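Local coordinates for protein porin (Acinetobacter baumannii AB307-0294, PDB 5DL7) that probably acts as an outer-membrane porin of the OprD family, letting small solutes, perhaps including vanillate, diffuse through its beta-barrel, at residues T279-Y284 / S321-Y326; L341-R346 / L368-G373; F390-N395 / S405-R410. One frame throughout, in Å; residues are numbered along the deposited sequence.

Contact 1: T279-Y284 / S321-Y326. With C8E ((hydroxyethyloxy)tri(ethyloxy)octane), chain F; C8E ((hydroxyethyloxy)tri(ethyloxy)octane), chain I; C8E ((hydroxyethyloxy)tri(ethyloxy)octane), chain H.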
loop_
_atom_site.group_PDB
_atom_site.type_symbol
_atom_site.label_atom_id
_atom_site.label_comp_id
_atom_site.label_asym_id
_atom_site.label_seq_id
_atom_site.Cartn_x
_atom_site.Cartn_y
_atom_site.Cartn_z
ATOM N N THR A 279 9.424 19.885 -5.289
ATOM C CA THR A 279 8.156 19.521 -5.864
ATOM C C THR A 279 7.049 20.133 -4.974
ATOM O O THR A 279 6.929 19.754 -3.835
ATOM C CB THR A 279 7.967 18.005 -6.133
ATOM O OG1 THR A 279 9.162 17.419 -6.705
ATOM C CG2 THR A 279 6.785 17.713 -6.881
ATOM N N VAL A 280 6.140 20.860 -5.622
ATOM C CA VAL A 280 4.925 21.316 -4.936
ATOM C C VAL A 280 3.763 20.681 -5.586
ATOM O O VAL A 280 3.569 20.823 -6.820
ATOM C CB VAL A 280 4.771 22.857 -4.855
ATOM C CG1 VAL A 280 3.425 23.230 -4.190
ATOM C CG2 VAL A 280 5.875 23.431 -4.051
ATOM N N SER A 281 2.837 20.079 -4.809
ATOM C CA SER A 281 1.731 19.413 -5.467
ATOM C C SER A 281 0.373 19.743 -4.814
ATOM O O SER A 281 0.324 20.112 -3.599
ATOM C CB SER A 281 1.848 17.904 -5.421
ATOM O OG SER A 281 3.134 17.447 -5.944
ATOM N N LEU A 282 -0.662 19.591 -5.533
ATOM C CA LEU A 282 -1.998 19.725 -4.997
ATOM C C LEU A 282 -2.719 18.469 -5.346
ATOM O O LEU A 282 -2.639 17.894 -6.439
ATOM C CB LEU A 282 -2.723 20.972 -5.595
ATOM C CG LEU A 282 -2.097 22.330 -5.384
ATOM C CD1 LEU A 282 -2.858 23.298 -6.254
ATOM C CD2 LEU A 282 -2.232 22.705 -3.881
ATOM N N GLY A 283 -3.577 18.009 -4.399
ATOM C CA GLY A 283 -4.318 16.790 -4.508
ATOM C C GLY A 283 -5.829 17.014 -4.287
ATOM O O GLY A 283 -6.289 17.956 -3.568
ATOM N N TYR A 284 -6.683 16.250 -4.953
ATOM C CA TYR A 284 -8.110 16.264 -4.799
ATOM C C TYR A 284 -8.638 14.862 -4.894
ATOM O O TYR A 284 -8.168 14.068 -5.753
ATOM C CB TYR A 284 -8.835 17.125 -5.847
ATOM C CG TYR A 284 -10.277 17.233 -5.588
ATOM C CD1 TYR A 284 -10.735 17.938 -4.482
ATOM C CD2 TYR A 284 -11.114 16.566 -6.300
ATOM C CE1 TYR A 284 -12.117 18.083 -4.206
ATOM C CE2 TYR A 284 -12.507 16.727 -6.073
ATOM C CZ TYR A 284 -12.954 17.395 -4.964
ATOM O OH TYR A 284 -14.380 17.531 -4.721
ATOM N N SER A 321 -5.756 18.423 -0.677
ATOM C CA SER A 321 -4.424 18.268 -0.062
ATOM C C SER A 321 -3.352 19.118 -0.776
ATOM O O SER A 321 -3.521 19.581 -1.901
ATOM C CB SER A 321 -3.955 16.784 -0.102
ATOM O OG SER A 321 -3.578 16.490 -1.466
ATOM N N ILE A 322 -2.323 19.293 -0.065
ATOM C CA ILE A 322 -1.149 20.051 -0.593
ATOM C C ILE A 322 0.090 19.342 -0.058
ATOM O O ILE A 322 0.094 18.789 1.019
ATOM C CB ILE A 322 -1.190 21.480 -0.201
ATOM C CG1 ILE A 322 -0.028 22.260 -0.866
ATOM C CG2 ILE A 322 -1.193 21.712 1.319
ATOM C CD1 ILE A 322 -0.167 23.760 -0.738
ATOM N N ARG A 323 1.177 19.296 -0.845
ATOM C CA ARG A 323 2.372 18.552 -0.541
ATOM C C ARG A 323 3.553 19.277 -1.010
ATOM O O ARG A 323 3.535 19.901 -2.061
ATOM C CB ARG A 323 2.277 17.229 -1.311
ATOM C CG ARG A 323 3.377 16.295 -1.062
ATOM C CD ARG A 323 3.200 15.157 -2.105
ATOM N NE ARG A 323 4.423 14.243 -2.122
ATOM C CZ ARG A 323 4.431 12.917 -1.764
ATOM N NH1 ARG A 323 3.308 12.261 -1.401
ATOM N NH2 ARG A 323 5.545 12.216 -1.810
ATOM N N TYR A 324 4.599 19.204 -0.225
ATOM C CA TYR A 324 5.918 19.794 -0.523
ATOM C C TYR A 324 6.980 18.779 -0.299
ATOM O O TYR A 324 7.002 18.102 0.674
ATOM C CB TYR A 324 6.217 21.036 0.346
ATOM C CG TYR A 324 7.625 21.518 0.079
ATOM C CD1 TYR A 324 8.013 22.121 -1.096
ATOM C CD2 TYR A 324 8.648 21.233 0.955
ATOM C CE1 TYR A 324 9.353 22.503 -1.345
ATOM C CE2 TYR A 324 9.939 21.583 0.711
ATOM C CZ TYR A 324 10.297 22.237 -0.438
ATOM O OH TYR A 324 11.662 22.523 -0.581
ATOM N N GLU A 325 7.882 18.631 -1.260
ATOM C CA GLU A 325 9.036 17.744 -1.119
ATOM C C GLU A 325 10.322 18.400 -1.688
ATOM O O GLU A 325 10.266 19.130 -2.643
ATOM C CB GLU A 325 8.890 16.275 -1.727
ATOM C CG GLU A 325 8.357 16.243 -2.980
ATOM C CD GLU A 325 7.348 14.990 -3.203
ATOM O OE1 GLU A 325 7.775 13.836 -2.870
ATOM O OE2 GLU A 325 6.302 15.254 -3.918
ATOM N N TYR A 326 11.369 17.942 -1.078
ATOM C CA TYR A 326 12.763 18.322 -1.550
ATOM C C TYR A 326 13.643 17.115 -1.533
ATOM O O TYR A 326 13.673 16.263 -0.601
ATOM C CB TYR A 326 13.348 19.457 -0.633
ATOM C CG TYR A 326 14.615 20.014 -1.254
ATOM C CD1 TYR A 326 14.499 20.850 -2.362
ATOM C CD2 TYR A 326 15.844 19.776 -0.700
ATOM C CE1 TYR A 326 15.660 21.371 -2.945
ATOM C CE2 TYR A 326 17.022 20.339 -1.221
ATOM C CZ TYR A 326 16.879 21.102 -2.376
ATOM O OH TYR A 326 17.971 21.733 -3.016
HETATM C C1 C8E F . 19.608 17.847 8.003
HETATM C C2 C8E F . 18.535 18.681 7.304
HETATM C C3 C8E F . 17.082 18.182 7.509
HETATM C C4 C8E F . 16.141 19.205 6.859
HETATM C C5 C8E F . 14.659 18.931 6.910
HETATM C C6 C8E F . 13.781 20.102 6.639
HETATM C C7 C8E F . 13.795 20.423 5.211
HETATM C C8 C8E F . 12.827 21.448 4.944
HETATM O O9 C8E F . 13.352 21.384 3.642
HETATM C C10 C8E F . 13.277 22.139 2.448
HETATM C C11 C8E F . 14.724 22.331 2.224
HETATM O O12 C8E F . 15.211 22.977 1.019
HETATM C C13 C8E F . 15.762 24.348 1.114
HETATM C C14 C8E F . 16.792 24.661 0.019
HETATM O O15 C8E F . 16.452 25.760 -0.904
HETATM C C16 C8E F . 17.223 25.761 -2.129
HETATM C C17 C8E F . 16.680 26.753 -3.195
HETATM O O18 C8E F . 16.060 26.339 -4.440
HETATM C C19 C8E F . 16.831 25.499 -5.361
HETATM C C20 C8E F . 17.513 24.312 -4.639
HETATM O O21 C8E F . 17.725 23.031 -5.234
HETATM C C1 C8E I . 5.107 32.808 -0.914
HETATM C C2 C8E I . 5.052 31.353 -0.518
HETATM C C3 C8E I . 5.040 31.257 1.001
HETATM C C4 C8E I . 4.712 29.853 1.488
HETATM C C5 C8E I . 5.915 29.241 2.183
HETATM C C6 C8E I . 6.010 27.778 2.288
HETATM C C7 C8E I . 7.384 27.292 1.988
HETATM C C8 C8E I . 7.463 25.775 2.040
HETATM O O9 C8E I . 8.391 25.453 0.981
HETATM C C10 C8E I . 9.715 25.702 1.433
HETATM C C11 C8E I . 10.585 25.818 0.261
HETATM O O12 C8E I . 11.982 26.221 0.475
HETATM C C13 C8E I . 12.270 26.746 -0.905
HETATM C C14 C8E I . 13.632 27.243 -1.390
HETATM O O15 C8E I . 13.480 28.333 -2.428
HETATM C C1 C8E H . 2.134 20.923 4.839
HETATM C C2 C8E H . 2.165 21.237 3.407
HETATM C C3 C8E H . 3.026 22.422 3.192
HETATM C C4 C8E H . 2.807 22.968 1.820
HETATM C C5 C8E H . 3.825 23.896 1.265
HETATM C C6 C8E H . 3.401 25.043 0.368
HETATM C C7 C8E H . 4.463 25.378 -0.691
HETATM C C8 C8E H . 4.473 26.773 -1.387
HETATM O O9 C8E H . 5.635 26.754 -2.267
HETATM C C10 C8E H . 6.093 27.894 -3.008
HETATM C C11 C8E H . 7.629 27.837 -3.185
HETATM O O12 C8E H . 8.138 26.480 -3.352
HETATM C C13 C8E H . 9.542 26.338 -3.642
HETATM C C14 C8E H . 9.859 26.715 -5.092
HETATM O O15 C8E H . 11.254 26.593 -5.341
HETATM C C16 C8E H . 11.902 27.780 -5.900
HETATM O O HOH W 1 5.010 17.480 -3.948
#
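A water wedged between the side chains of Ser-281 and Glu-325 ties strands 279-284 and 321-326 together beyond their backbone bonds. It lies 2.7 Å from Ser-281 OG and 2.6 Å from Glu-325 OE2, and also hydrogen-bonds to Thr-279 O. Ser-281 suits the place because its short hydroxyl can bond the water close to the backbone. Glu-325 holds CG between its backbone N and carbonyl carbon (chi1 46°), which lays CG beside Thr-279 CB at 3.6 Å. Its carboxylate is gripped by Arg-323, two residues earlier in the same strand, whose NE meets OE2 at 2.8 Å and whose NH2 meets OE1, both from above the carboxylate plane; this salt bridge fixes the acid's rotation. Gly-283, with no side chain, lets Ser-321 OG approach its CA to 3.1 Å.

Across the other face the pairs are apolar. Val-280 CG2 meets the edge of the Tyr-324 ring at CD1 (3.9 Å), while detergent O9 of C8E chain I lies over the ring's centre. Leu-282 CD2 packs alongside Ile-322 CG1 at 3.8 Å. These branched and aromatic groups suit a surface that binds detergent and would probably meet lipid. The antiparallel pair is flanked on both sides: 279-284 bonds through its backbone to strand 263-275, and 321-326 to strand 341-353, against whose Met-344 and Arg-346 Arg-323 also packs.

Contact 2: L341-R346 / L368-G373. With C8E ((hydroxyethyloxy)tri(ethyloxy)octane), chain F; C8E ((hydroxyethyloxy)tri(ethyloxy)octane), chain H.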
loop_
_atom_site.group_PDB
_atom_site.type_symbol
_atom_site.label_atom_id
_atom_site.label_comp_id
_atom_site.label_asym_id
_atom_site.label_seq_id
_atom_site.Cartn_x
_atom_site.Cartn_y
_atom_site.Cartn_z
ATOM N N LEU A 341 19.284 12.248 1.175
ATOM C CA LEU A 341 18.189 12.820 2.036
ATOM C C LEU A 341 17.067 13.323 1.206
ATOM O O LEU A 341 17.269 13.893 0.142
ATOM C CB LEU A 341 18.790 13.987 2.892
ATOM C CG LEU A 341 17.868 14.519 3.993
ATOM C CD1 LEU A 341 17.798 13.451 5.103
ATOM C CD2 LEU A 341 18.572 15.771 4.591
ATOM N N ARG A 342 15.851 13.069 1.692
ATOM C CA ARG A 342 14.570 13.505 1.145
ATOM C C ARG A 342 13.652 13.949 2.283
ATOM O O ARG A 342 13.664 13.325 3.354
ATOM C CB ARG A 342 13.806 12.425 0.355
ATOM C CG ARG A 342 14.523 12.098 -0.939
ATOM C CD ARG A 342 13.758 11.010 -1.760
ATOM N NE ARG A 342 14.375 11.106 -3.106
ATOM C CZ ARG A 342 13.820 10.593 -4.140
ATOM N NH1 ARG A 342 14.385 10.756 -5.346
ATOM N NH2 ARG A 342 12.741 9.825 -3.927
ATOM N N PHE A 343 12.986 15.044 2.058
ATOM C CA PHE A 343 11.982 15.580 2.989
ATOM C C PHE A 343 10.680 15.705 2.247
ATOM O O PHE A 343 10.623 16.154 1.128
ATOM C CB PHE A 343 12.425 16.961 3.508
ATOM C CG PHE A 343 11.373 17.680 4.288
ATOM C CD1 PHE A 343 11.115 17.313 5.594
ATOM C CD2 PHE A 343 10.668 18.679 3.741
ATOM C CE1 PHE A 343 10.137 17.975 6.382
ATOM C CE2 PHE A 343 9.723 19.349 4.514
ATOM C CZ PHE A 343 9.480 18.979 5.813
ATOM N N MET A 344 9.576 15.364 2.942
ATOM C CA MET A 344 8.238 15.619 2.501
ATOM C C MET A 344 7.418 16.059 3.704
ATOM O O MET A 344 7.496 15.582 4.764
ATOM C CB MET A 344 7.543 14.414 1.766
ATOM C CG MET A 344 6.270 14.706 1.066
ATOM S SD MET A 344 4.982 14.335 2.289
ATOM C CE MET A 344 4.950 12.381 2.456
ATOM N N THR A 345 6.542 16.933 3.394
ATOM C CA THR A 345 5.351 17.313 4.282
ATOM C C THR A 345 4.110 17.504 3.429
ATOM O O THR A 345 4.140 17.935 2.323
ATOM C CB THR A 345 5.610 18.578 5.171
ATOM O OG1 THR A 345 4.572 18.884 6.086
ATOM C CG2 THR A 345 5.899 19.857 4.338
ATOM N N ARG A 346 2.945 17.175 4.003
ATOM C CA ARG A 346 1.704 17.223 3.330
ATOM C C ARG A 346 0.560 17.363 4.258
ATOM O O ARG A 346 0.746 17.014 5.469
ATOM C CB ARG A 346 1.550 15.970 2.510
ATOM C CG ARG A 346 1.536 14.684 3.267
ATOM C CD ARG A 346 1.366 13.496 2.258
ATOM N NE ARG A 346 1.455 12.224 2.978
ATOM C CZ ARG A 346 1.193 11.065 2.428
ATOM N NH1 ARG A 346 0.925 10.903 1.095
ATOM N NH2 ARG A 346 1.361 9.964 3.200
ATOM N N LEU A 368 -1.869 16.284 9.146
ATOM C CA LEU A 368 -0.576 16.981 8.832
ATOM C C LEU A 368 0.522 15.949 9.008
ATOM O O LEU A 368 0.681 15.439 10.098
ATOM C CB LEU A 368 -0.326 18.245 9.681
ATOM C CG LEU A 368 1.001 18.992 9.391
ATOM C CD1 LEU A 368 0.965 19.499 7.877
ATOM C CD2 LEU A 368 1.022 20.114 10.393
ATOM N N GLU A 369 1.273 15.690 7.962
ATOM C CA GLU A 369 2.361 14.740 7.998
ATOM C C GLU A 369 3.721 15.313 7.615
ATOM O O GLU A 369 3.845 16.229 6.845
ATOM C CB GLU A 369 2.213 13.581 7.039
ATOM C CG GLU A 369 0.858 12.865 7.258
ATOM C CD GLU A 369 0.774 11.537 6.446
ATOM O OE1 GLU A 369 1.642 11.193 5.635
ATOM O OE2 GLU A 369 -0.308 10.867 6.670
ATOM N N PHE A 370 4.729 14.712 8.208
ATOM C CA PHE A 370 6.179 14.934 7.967
ATOM C C PHE A 370 6.889 13.632 7.719
ATOM O O PHE A 370 6.580 12.673 8.366
ATOM C CB PHE A 370 6.872 15.621 9.134
ATOM C CG PHE A 370 6.316 16.928 9.395
ATOM C CD1 PHE A 370 6.788 18.015 8.654
ATOM C CD2 PHE A 370 5.268 17.140 10.310
ATOM C CE1 PHE A 370 6.299 19.340 8.804
ATOM C CE2 PHE A 370 4.768 18.465 10.513
ATOM C CZ PHE A 370 5.258 19.545 9.713
ATOM N N ASP A 371 7.804 13.606 6.705
ATOM C CA ASP A 371 8.498 12.394 6.284
ATOM C C ASP A 371 9.923 12.822 5.976
ATOM O O ASP A 371 10.096 13.576 5.074
ATOM C CB ASP A 371 7.767 11.858 5.068
ATOM C CG ASP A 371 8.285 10.568 4.517
ATOM O OD1 ASP A 371 9.273 9.979 4.955
ATOM O OD2 ASP A 371 7.542 9.946 3.659
ATOM N N LEU A 372 10.850 12.324 6.714
ATOM C CA LEU A 372 12.315 12.506 6.502
ATOM C C LEU A 372 12.981 11.199 6.339
ATOM O O LEU A 372 12.832 10.351 7.191
ATOM C CB LEU A 372 12.908 13.242 7.659
ATOM C CG LEU A 372 14.297 13.830 7.394
ATOM C CD1 LEU A 372 14.345 14.841 6.312
ATOM C CD2 LEU A 372 14.791 14.348 8.714
ATOM N N GLY A 373 13.620 10.966 5.157
ATOM C CA GLY A 373 14.274 9.668 4.852
ATOM C C GLY A 373 15.690 9.910 4.376
ATOM O O GLY A 373 15.976 10.972 3.705
HETATM C C1 C8E F . 19.608 17.847 8.003
HETATM C C2 C8E F . 18.535 18.681 7.304
HETATM C C3 C8E F . 17.082 18.182 7.509
HETATM C C4 C8E F . 16.141 19.205 6.859
HETATM C C5 C8E F . 14.659 18.931 6.910
HETATM C C6 C8E F . 13.781 20.102 6.639
HETATM C C7 C8E F . 13.795 20.423 5.211
HETATM C C8 C8E F . 12.827 21.448 4.944
HETATM O O9 C8E F . 13.352 21.384 3.642
HETATM C C10 C8E F . 13.277 22.139 2.448
HETATM C C11 C8E F . 14.724 22.331 2.224
HETATM O O12 C8E F . 15.211 22.977 1.019
HETATM C C13 C8E F . 15.762 24.348 1.114
HETATM C C14 C8E F . 16.792 24.661 0.019
HETATM O O15 C8E F . 16.452 25.760 -0.904
HETATM C C16 C8E F . 17.223 25.761 -2.129
HETATM C C17 C8E F . 16.680 26.753 -3.195
HETATM O O18 C8E F . 16.060 26.339 -4.440
HETATM C C19 C8E F . 16.831 25.499 -5.361
HETATM C C20 C8E F . 17.513 24.312 -4.639
HETATM O O21 C8E F . 17.725 23.031 -5.234
HETATM C C1 C8E H . 2.134 20.923 4.839
HETATM C C2 C8E H . 2.165 21.237 3.407
HETATM C C3 C8E H . 3.026 22.422 3.192
HETATM C C4 C8E H . 2.807 22.968 1.820
HETATM C C5 C8E H . 3.825 23.896 1.265
HETATM C C6 C8E H . 3.401 25.043 0.368
HETATM C C7 C8E H . 4.463 25.378 -0.691
HETATM C C8 C8E H . 4.473 26.773 -1.387
HETATM O O9 C8E H . 5.635 26.754 -2.267
HETATM C C10 C8E H . 6.093 27.894 -3.008
HETATM C C11 C8E H . 7.629 27.837 -3.185
HETATM O O12 C8E H . 8.138 26.480 -3.352
HETATM C C13 C8E H . 9.542 26.338 -3.642
HETATM C C14 C8E H . 9.859 26.715 -5.092
HETATM O O15 C8E H . 11.254 26.593 -5.341
HETATM C C16 C8E H . 11.902 27.780 -5.900
#
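In the beta hairpin made by strands 341-353 and 363-375, Arg-346 and Glu-369 form a salt bridge over a hydrogen-bonded antiparallel pair. The extended arginine turns NE and NH2 toward one oxygen, OE1 of Glu-369, at 2.9 and 2.7 Å. OE1 lies in the guanidinium plane, yet the carboxylate is turned 71° against that plane, and both nitrogens reach OE1 from the same face of the carboxylate. Met-344 CE lies over one face of the guanidinium. Residues of a loop add further partners: Arg-346 pairs with Asp-306 and makes a cation-pi contact with Phe-307, and Glu-369 OE2 accepts from Met-308 N. Such shared partners should stabilise both buried charges.

On the opposite side of the sheet, Thr-345 places OG1 anti to its backbone N (chi1 -175°), and its hydroxyl donates to Glu-369 O at 2.9 Å. That carbonyl also takes Arg-346 N, from the other face of its plane. The same OG1 lies over a face of the Phe-370 ring, 3.3 Å from CE1. Phe-343 CZ comes to that ring's edge at CD1 (4.0 Å), while the Phe-343 ring carries detergent C8 of chain F on one face. Leu-372 CD1 fits against Leu-341 CD1 at 3.9 Å. Phenylalanine and leucine suit this detergent-touching side; its alternation with a mostly polar face is typical of a porin beta-barrel wall.

Contact 3: F390-N395 / S405-R410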
loop_
_atom_site.group_PDB
_atom_site.type_symbol
_atom_site.label_atom_id
_atom_site.label_comp_id
_atom_site.label_asym_id
_atom_site.label_seq_id
_atom_site.Cartn_x
_atom_site.Cartn_y
_atom_site.Cartn_z
ATOM N N PHE A 390 5.789 11.174 10.758
ATOM C CA PHE A 390 4.874 11.671 11.821
ATOM C C PHE A 390 3.567 12.174 11.205
ATOM O O PHE A 390 3.601 12.907 10.230
ATOM C CB PHE A 390 5.510 12.807 12.551
ATOM C CG PHE A 390 6.826 12.537 13.119
ATOM C CD1 PHE A 390 6.926 11.930 14.459
ATOM C CD2 PHE A 390 8.029 12.846 12.410
ATOM C CE1 PHE A 390 8.291 11.612 14.913
ATOM C CE2 PHE A 390 9.334 12.546 12.926
ATOM C CZ PHE A 390 9.419 11.975 14.181
ATOM N N SER A 391 2.460 11.854 11.814
ATOM C CA SER A 391 1.149 12.266 11.361
ATOM C C SER A 391 0.402 12.837 12.621
ATOM O O SER A 391 0.249 12.135 13.584
ATOM C CB SER A 391 0.415 11.151 10.782
ATOM O OG SER A 391 -0.995 11.345 10.707
ATOM N N HIS A 392 -0.123 14.031 12.492
ATOM C CA HIS A 392 -1.076 14.536 13.474
ATOM C C HIS A 392 -2.425 14.447 12.700
ATOM O O HIS A 392 -2.691 15.228 11.778
ATOM C CB HIS A 392 -0.790 16.064 13.793
ATOM C CG HIS A 392 -1.878 16.735 14.675
ATOM N ND1 HIS A 392 -2.452 16.129 15.754
ATOM C CD2 HIS A 392 -2.558 17.928 14.540
ATOM C CE1 HIS A 392 -3.347 16.944 16.332
ATOM N NE2 HIS A 392 -3.455 18.022 15.578
ATOM N N TYR A 393 -3.261 13.598 13.221
ATOM C CA TYR A 393 -4.537 13.236 12.613
ATOM C C TYR A 393 -5.686 13.537 13.551
ATOM O O TYR A 393 -5.684 13.182 14.754
ATOM C CB TYR A 393 -4.512 11.725 12.242
ATOM C CG TYR A 393 -5.862 11.274 11.721
ATOM C CD1 TYR A 393 -6.339 11.631 10.488
ATOM C CD2 TYR A 393 -6.632 10.430 12.559
ATOM C CE1 TYR A 393 -7.627 11.205 10.082
ATOM C CE2 TYR A 393 -7.917 10.040 12.150
ATOM C CZ TYR A 393 -8.352 10.385 10.907
ATOM O OH TYR A 393 -9.702 10.005 10.497
ATOM N N ARG A 394 -6.720 14.221 13.010
ATOM C CA ARG A 394 -7.908 14.460 13.824
ATOM C C ARG A 394 -9.149 14.075 13.027
ATOM O O ARG A 394 -9.214 14.276 11.757
ATOM C CB ARG A 394 -8.028 15.903 14.082
ATOM C CG ARG A 394 -6.840 16.634 14.720
ATOM C CD ARG A 394 -7.148 18.167 14.868
ATOM N NE ARG A 394 -7.324 18.864 13.557
ATOM C CZ ARG A 394 -7.830 20.067 13.478
ATOM N NH1 ARG A 394 -8.055 20.673 12.362
ATOM N NH2 ARG A 394 -8.130 20.708 14.655
ATOM N N ASN A 395 -10.162 13.632 13.756
ATOM C CA ASN A 395 -11.475 13.544 13.122
ATOM C C ASN A 395 -12.557 13.800 14.145
ATOM O O ASN A 395 -12.225 13.860 15.374
ATOM C CB ASN A 395 -11.714 12.187 12.362
ATOM C CG ASN A 395 -11.918 10.997 13.256
ATOM O OD1 ASN A 395 -12.569 11.083 14.330
ATOM N ND2 ASN A 395 -11.353 9.886 12.874
ATOM N N SER A 405 -8.642 9.975 16.161
ATOM C CA SER A 405 -7.658 11.103 16.327
ATOM C C SER A 405 -6.435 10.514 16.996
ATOM O O SER A 405 -6.581 9.787 18.025
ATOM C CB SER A 405 -8.276 12.284 17.154
ATOM O OG SER A 405 -9.417 12.771 16.476
ATOM N N ALA A 406 -5.244 10.838 16.479
ATOM C CA ALA A 406 -4.032 10.227 16.949
ATOM C C ALA A 406 -2.855 11.064 16.551
ATOM O O ALA A 406 -2.864 11.767 15.517
ATOM C CB ALA A 406 -3.910 8.804 16.419
ATOM N N ASN A 407 -1.778 10.904 17.257
ATOM C CA ASN A 407 -0.475 11.351 16.813
ATOM C C ASN A 407 0.357 10.068 16.564
ATOM O O ASN A 407 0.584 9.226 17.471
ATOM C CB ASN A 407 0.206 12.146 17.900
ATOM C CG ASN A 407 -0.461 13.483 18.141
ATOM O OD1 ASN A 407 -0.919 14.134 17.277
ATOM N ND2 ASN A 407 -0.443 13.888 19.318
ATOM N N GLU A 408 0.694 9.883 15.269
ATOM C CA GLU A 408 1.222 8.594 14.797
ATOM C C GLU A 408 2.700 8.826 14.420
ATOM O O GLU A 408 3.009 9.854 13.733
ATOM C CB GLU A 408 0.421 8.086 13.638
ATOM C CG GLU A 408 0.931 6.820 13.014
ATOM C CD GLU A 408 0.002 6.150 11.971
ATOM O OE1 GLU A 408 -1.208 6.420 12.033
ATOM O OE2 GLU A 408 0.547 5.334 11.198
ATOM N N THR A 409 3.595 7.939 14.841
ATOM C CA THR A 409 4.987 8.009 14.512
ATOM C C THR A 409 5.369 6.603 13.905
ATOM O O THR A 409 4.885 5.584 14.361
ATOM C CB THR A 409 5.807 8.121 15.832
ATOM O OG1 THR A 409 5.489 9.373 16.425
ATOM C CG2 THR A 409 7.226 8.049 15.491
ATOM N N ARG A 410 6.081 6.585 12.805
ATOM C CA ARG A 410 6.668 5.344 12.284
ATOM C C ARG A 410 8.164 5.649 12.091
ATOM O O ARG A 410 8.549 6.623 11.500
ATOM C CB ARG A 410 6.105 4.924 10.892
ATOM C CG ARG A 410 4.622 4.666 10.910
ATOM C CD ARG A 410 4.056 4.271 9.493
ATOM N NE ARG A 410 2.595 4.259 9.585
ATOM C CZ ARG A 410 1.813 3.911 8.575
ATOM N NH1 ARG A 410 2.334 3.497 7.455
ATOM N NH2 ARG A 410 0.552 4.128 8.661
HETATM O O HOH W 2 -11.455 10.252 16.875
#
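Strands 390-395 and 406-410 run antiparallel at 168°, their axes 4.7 Å apart, with Ser-391 and Glu-408 exchanging backbone bonds and Tyr-393 doing so with Ala-406. Beyond them Ser-405, still in the loop, carries on the pairing with its side chain: OG sits anti to its carbonyl carbon (chi1 -60°) and accepts from Asn-395 N at 2.9 Å, so serine suits the place by standing in for a main-chain acceptor. A water bridges Asn-395 OD1 and Ser-405 N, and Asn-395 ND2 gives a nearly straight bond to Tyr-393 OH, which also bonds to Glu-365 of strand 363-375. The Asn-395 amide, donor and acceptor at once, links the strand end to the loop.

Over a non-hydrogen-bonded pair, His-392 donates from ND1 to Asn-407 OD1 at 2.9 Å, nearly along the C=O axis of the amide, whose plane is turned 43° from the ring. Farther along that face Phe-390 lies side by side with Thr-409, CD1 being 3.5 Å from OG1. On the other face Ser-391 CB packs on Glu-408 CB (4.2 Å). The extended Glu-408 receives NE and NH2 of Arg-410 on OE2, both at 2.8 Å; OE1 bonds to Arg-34 and Ser-309, so both oxygens of the buried acid have partners. Strand 406-418 also bonds to strand 22-36, near the calcium-binding Asp-35 and Tyr-36. Pairing the last strand with the first is the closure typical of a porin beta-barrel.

Overall arrangement
The three contacts lie in series along the chain and side by side in the barrel wall. Contacts 1 and 2 have centres 11 Å apart and are joined by probable hydrogen bonds from Tyr-324 N to Thr-345 O and Tyr-326 N to Phe-343 O, both 2.9 Å; the detergents C8E F and H touch both. Contacts 2 and 3, centres 14 Å apart, join through probable bonds from His-392 N to Leu-368 O and Phe-390 N to Phe-370 O. Contacts 1 and 3 do not touch, their nearest atoms being about 11 Å apart. Contact 3 approaches a calcium site, with the Ala-406 side chain about 8 Å from a calcium ion.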